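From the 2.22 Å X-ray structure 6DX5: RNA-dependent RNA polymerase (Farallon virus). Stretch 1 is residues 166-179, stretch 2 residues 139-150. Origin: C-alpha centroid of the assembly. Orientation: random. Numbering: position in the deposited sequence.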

# COMPACT_ATOMS: atom_id res chain seq x y z
N PHE A 166 -4.91 -18.58 1.81
CA PHE A 166 -5.74 -18.19 2.94
C PHE A 166 -6.31 -16.83 2.60
O PHE A 166 -5.55 -15.90 2.35
CB PHE A 166 -4.91 -18.18 4.23
CG PHE A 166 -4.36 -19.54 4.56
CD1 PHE A 166 -5.15 -20.47 5.21
CD2 PHE A 166 -3.12 -19.94 4.08
CE1 PHE A 166 -4.70 -21.76 5.48
CE2 PHE A 166 -2.63 -21.20 4.35
CZ PHE A 166 -3.41 -22.13 5.05
N ASN A 167 -7.63 -16.74 2.53
CA ASN A 167 -8.29 -15.55 1.99
C ASN A 167 -8.89 -14.78 3.15
O ASN A 167 -9.63 -15.35 3.98
CB ASN A 167 -9.41 -15.94 0.99
CG ASN A 167 -8.87 -16.42 -0.33
OD1 ASN A 167 -8.53 -15.62 -1.22
ND2 ASN A 167 -8.73 -17.74 -0.47
N ILE A 168 -8.60 -13.48 3.21
CA ILE A 168 -9.08 -12.65 4.30
C ILE A 168 -9.77 -11.45 3.69
O ILE A 168 -9.31 -10.96 2.66
CB ILE A 168 -7.90 -12.28 5.20
CG1 ILE A 168 -7.36 -13.58 5.84
CG2 ILE A 168 -8.26 -11.19 6.22
CD1 ILE A 168 -6.40 -13.37 6.91
N VAL A 169 -10.91 -11.04 4.25
CA VAL A 169 -11.61 -9.87 3.74
C VAL A 169 -11.34 -8.73 4.71
O VAL A 169 -11.26 -8.94 5.92
CB VAL A 169 -13.12 -10.12 3.58
CG1 VAL A 169 -13.75 -10.50 4.93
CG2 VAL A 169 -13.84 -8.90 3.03
N ARG A 170 -11.21 -7.52 4.18
CA ARG A 170 -10.93 -6.35 4.99
C ARG A 170 -11.95 -5.29 4.64
O ARG A 170 -12.04 -4.87 3.48
CB ARG A 170 -9.53 -5.80 4.72
CG ARG A 170 -9.23 -4.58 5.59
CD ARG A 170 -7.95 -3.87 5.19
NE ARG A 170 -7.52 -3.03 6.30
CZ ARG A 170 -6.31 -2.46 6.41
NH1 ARG A 170 -5.40 -2.61 5.43
NH2 ARG A 170 -6.03 -1.74 7.49
N CYS A 171 -12.68 -4.81 5.66
CA CYS A 171 -13.68 -3.75 5.46
C CYS A 171 -13.30 -2.60 6.38
O CYS A 171 -13.46 -2.72 7.60
CB CYS A 171 -15.09 -4.27 5.73
SG CYS A 171 -16.37 -3.02 5.16
N GLY A 172 -12.75 -1.52 5.82
CA GLY A 172 -12.08 -0.50 6.61
C GLY A 172 -10.96 -1.04 7.51
O GLY A 172 -9.93 -1.59 7.06
N ALA A 173 -11.12 -0.83 8.81
CA ALA A 173 -10.12 -1.32 9.75
C ALA A 173 -10.32 -2.79 10.10
O ALA A 173 -9.43 -3.38 10.70
CB ALA A 173 -10.13 -0.50 11.04
N HIS A 174 -11.44 -3.41 9.72
CA HIS A 174 -11.77 -4.71 10.27
C HIS A 174 -11.46 -5.85 9.29
O HIS A 174 -11.81 -5.79 8.12
CB HIS A 174 -13.26 -4.77 10.69
CG HIS A 174 -13.60 -6.05 11.37
ND1 HIS A 174 -13.08 -6.39 12.60
CD2 HIS A 174 -14.25 -7.16 10.93
CE1 HIS A 174 -13.47 -7.62 12.92
NE2 HIS A 174 -14.17 -8.11 11.93
N PHE A 175 -10.88 -6.94 9.81
CA PHE A 175 -10.59 -8.13 9.02
C PHE A 175 -11.47 -9.29 9.48
O PHE A 175 -11.65 -9.49 10.68
CB PHE A 175 -9.11 -8.57 9.17
CG PHE A 175 -8.09 -7.56 8.69
CD1 PHE A 175 -7.53 -7.67 7.41
CD2 PHE A 175 -7.59 -6.57 9.55
CE1 PHE A 175 -6.52 -6.78 6.95
CE2 PHE A 175 -6.60 -5.64 9.11
CZ PHE A 175 -6.06 -5.75 7.80
N ASP A 176 -12.02 -10.07 8.52
CA ASP A 176 -12.68 -11.36 8.80
C ASP A 176 -12.06 -12.45 7.91
O ASP A 176 -11.32 -12.16 6.96
CB ASP A 176 -14.20 -11.28 8.55
CG ASP A 176 -14.96 -10.48 9.62
OD1 ASP A 176 -15.92 -9.74 9.23
OD2 ASP A 176 -14.65 -10.63 10.87
N ALA A 177 -12.41 -13.72 8.19
CA ALA A 177 -11.90 -14.85 7.40
C ALA A 177 -12.85 -15.15 6.25
O ALA A 177 -14.05 -14.86 6.34
CB ALA A 177 -11.74 -16.08 8.28
N LEU A 178 -12.31 -15.71 5.15
CA LEU A 178 -13.12 -16.18 4.00
C LEU A 178 -12.81 -17.64 3.70
O LEU A 178 -11.64 -18.03 3.67
CB LEU A 178 -12.81 -15.39 2.71
CG LEU A 178 -13.16 -13.91 2.67
CD1 LEU A 178 -12.67 -13.29 1.41
CD2 LEU A 178 -14.69 -13.74 2.81
N LYS A 179 -13.83 -18.47 3.51
CA LYS A 179 -13.63 -19.82 3.00
C LYS A 179 -14.29 -19.95 1.64
O LYS A 179 -15.39 -19.44 1.41
CB LYS A 179 -14.18 -20.86 3.94
CG LYS A 179 -13.29 -20.96 5.16
CD LYS A 179 -13.65 -22.11 6.03
CE LYS A 179 -12.46 -22.44 6.96
NZ LYS A 179 -12.87 -23.45 8.01
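Stretch 2, residues 139-150: TIVIWNVNTDMK

Two parallel β-strands are held together by a ladder in which alternate residues of one strand, here Phe 166, Ile 168 and Arg 170, bond through both N and O to the two residues flanking their partner on the other strand, and the pairing of residues 166-171 with residues 140-145 is a clear example. Both segments keep extended backbone angles and run in the same direction, their axes crossing at -27° and approaching to 4.5 Å. The register advances one residue at a time, from Phe 166 beside Ile 140 to Arg 170 beside Asn 144, with CA atoms about 4.6 to 5.0 Å apart.

The ladder opens at Phe 166, whose N donates to Thr 139 O (2.8 Å) while its O accepts from Val 141 N (2.8 Å). The same carbonyl also receives a CA-H...O contact, Ile 140 CA lying 3.3 Å from Phe 166 O. Asn 167 then turns its own backbone N-H and C=O away from this partner; its O accepts instead from Leu 178 N (2.9 Å), in the hairpin's second strand. Its side chain leans over the neighbouring strand, however, on the face it shares with Trp 143, and Asn 167 OD1 accepts a hydrogen bond from Trp 143 NE1 (2.8 Å), meeting the indole at its edge.

Ile 168 resumes the ladder, with its N bonded to Val 141 O and its O to Trp 143 N, both at 2.8 Å. On the face shared with Phe 166, its CB packs 4.2 Å from Ile 142 CD1. Val 169 points to the other face, along with Asn 167, where Val 169 CG2 meets Val 145 CG2 at 3.6 Å and Met 149 CE at 4.1 Å, so the turn spanning Asn 146 to Met 149 sends a side chain back to the strand.

Arg 170 supplies the last rungs: its N donates to Trp 143 O (2.8 Å) and its O accepts from Val 145 N (3.0 Å). A water accepts from both Arg 170 NH1 (3.0 Å) and Asn 144 ND2 (2.8 Å), joining the two side chains. At Cys 171 the pairing loosens, its CA lying 5.5 Å from that of Val 145, and Cys 171 SG comes 3.8 Å from Asn 146 O. A second water accepts from Gly 172 N (2.9 Å) and donates to Val 145 O (2.7 Å), bridging the strand end to the type II' turn.

Beyond that turn the chain folds back, yet two residues still reach stretch 2: Phe 175 CE1 lies 4.2 Å from Ile 142 CG2, and Leu 178 CD1 packs 3.6 Å from Trp 143 CD1.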

# COMPACT_ATOMS: atom_id res chain seq x y z
N THR A 139 0.37 -18.56 1.11
CA THR A 139 -0.16 -17.40 0.42
C THR A 139 -1.35 -16.83 1.19
O THR A 139 -2.29 -17.56 1.56
CB THR A 139 -0.56 -17.80 -1.00
OG1 THR A 139 0.63 -18.25 -1.65
CG2 THR A 139 -1.12 -16.61 -1.77
N ILE A 140 -1.31 -15.53 1.42
CA ILE A 140 -2.42 -14.84 2.08
C ILE A 140 -2.97 -13.82 1.09
O ILE A 140 -2.19 -13.04 0.51
CB ILE A 140 -1.98 -14.16 3.39
CG1 ILE A 140 -1.46 -15.20 4.32
CG2 ILE A 140 -3.19 -13.44 4.11
CD1 ILE A 140 -0.72 -14.61 5.57
N VAL A 141 -4.29 -13.84 0.89
CA VAL A 141 -4.97 -12.91 -0.00
C VAL A 141 -5.80 -11.97 0.84
O VAL A 141 -6.56 -12.42 1.69
CB VAL A 141 -5.84 -13.66 -1.02
CG1 VAL A 141 -6.44 -12.70 -1.95
CG2 VAL A 141 -5.00 -14.72 -1.75
N ILE A 142 -5.66 -10.66 0.62
CA ILE A 142 -6.42 -9.64 1.34
C ILE A 142 -7.39 -9.02 0.35
O ILE A 142 -6.97 -8.38 -0.62
CB ILE A 142 -5.54 -8.55 1.95
CG1 ILE A 142 -4.36 -9.13 2.75
CG2 ILE A 142 -6.42 -7.63 2.83
CD1 ILE A 142 -4.75 -9.68 4.04
N TRP A 143 -8.68 -9.19 0.57
CA TRP A 143 -9.70 -8.62 -0.31
C TRP A 143 -10.25 -7.37 0.38
O TRP A 143 -10.87 -7.48 1.45
CB TRP A 143 -10.83 -9.62 -0.59
CG TRP A 143 -10.45 -10.92 -1.19
CD1 TRP A 143 -9.96 -12.02 -0.53
CD2 TRP A 143 -10.45 -11.26 -2.58
NE1 TRP A 143 -9.69 -13.03 -1.42
CE2 TRP A 143 -9.98 -12.58 -2.69
CE3 TRP A 143 -10.82 -10.58 -3.75
CZ2 TRP A 143 -9.84 -13.25 -3.92
CZ3 TRP A 143 -10.71 -11.25 -4.99
CH2 TRP A 143 -10.19 -12.55 -5.06
N ASN A 144 -10.03 -6.21 -0.21
CA ASN A 144 -10.57 -4.99 0.35
C ASN A 144 -11.94 -4.76 -0.26
O ASN A 144 -12.08 -4.63 -1.48
CB ASN A 144 -9.63 -3.81 0.04
CG ASN A 144 -8.21 -4.06 0.52
OD1 ASN A 144 -7.30 -4.30 -0.28
ND2 ASN A 144 -8.03 -4.08 1.82
N VAL A 145 -12.96 -4.66 0.58
CA VAL A 145 -14.31 -4.55 0.07
C VAL A 145 -14.99 -3.31 0.62
O VAL A 145 -14.58 -2.73 1.63
CB VAL A 145 -15.11 -5.79 0.44
CG1 VAL A 145 -14.43 -7.02 -0.12
CG2 VAL A 145 -15.28 -5.83 1.97
N ASN A 146 -16.06 -2.90 -0.06
CA ASN A 146 -16.84 -1.80 0.49
C ASN A 146 -17.89 -2.43 1.40
O ASN A 146 -17.83 -3.63 1.71
CB ASN A 146 -17.43 -0.93 -0.62
CG ASN A 146 -18.25 -1.72 -1.56
OD1 ASN A 146 -18.47 -2.90 -1.32
ND2 ASN A 146 -18.72 -1.09 -2.64
N THR A 147 -18.85 -1.64 1.85
CA THR A 147 -19.69 -2.13 2.92
C THR A 147 -20.75 -3.13 2.45
O THR A 147 -21.29 -3.84 3.29
CB THR A 147 -20.33 -0.95 3.65
OG1 THR A 147 -21.05 -0.16 2.69
CG2 THR A 147 -19.21 -0.06 4.29
N ASP A 148 -21.01 -3.20 1.14
CA ASP A 148 -21.84 -4.24 0.53
C ASP A 148 -21.03 -5.42 -0.03
O ASP A 148 -21.54 -6.17 -0.88
CB ASP A 148 -22.70 -3.61 -0.56
CG ASP A 148 -21.88 -2.96 -1.68
OD1 ASP A 148 -20.74 -3.41 -1.94
OD2 ASP A 148 -22.37 -2.02 -2.35
N MET A 149 -19.77 -5.59 0.38
CA MET A 149 -18.92 -6.74 0.07
C MET A 149 -18.52 -6.84 -1.41
O MET A 149 -18.04 -7.89 -1.84
CB MET A 149 -19.57 -8.05 0.54
CG MET A 149 -19.64 -8.21 2.07
SD MET A 149 -18.04 -8.60 2.91
CE MET A 149 -17.67 -10.23 2.33
N LYS A 150 -18.66 -5.77 -2.20
CA LYS A 150 -18.06 -5.68 -3.54
C LYS A 150 -16.60 -5.31 -3.41
O LYS A 150 -16.25 -4.40 -2.64
CB LYS A 150 -18.75 -4.62 -4.41
CG LYS A 150 -20.23 -4.73 -4.70
CD LYS A 150 -20.70 -6.13 -4.94
CE LYS A 150 -21.26 -6.69 -3.69
NZ LYS A 150 -21.38 -8.14 -3.57
O HOH W 1 -5.40 -3.85 2.66
O HOH W 2 -12.54 -1.60 2.90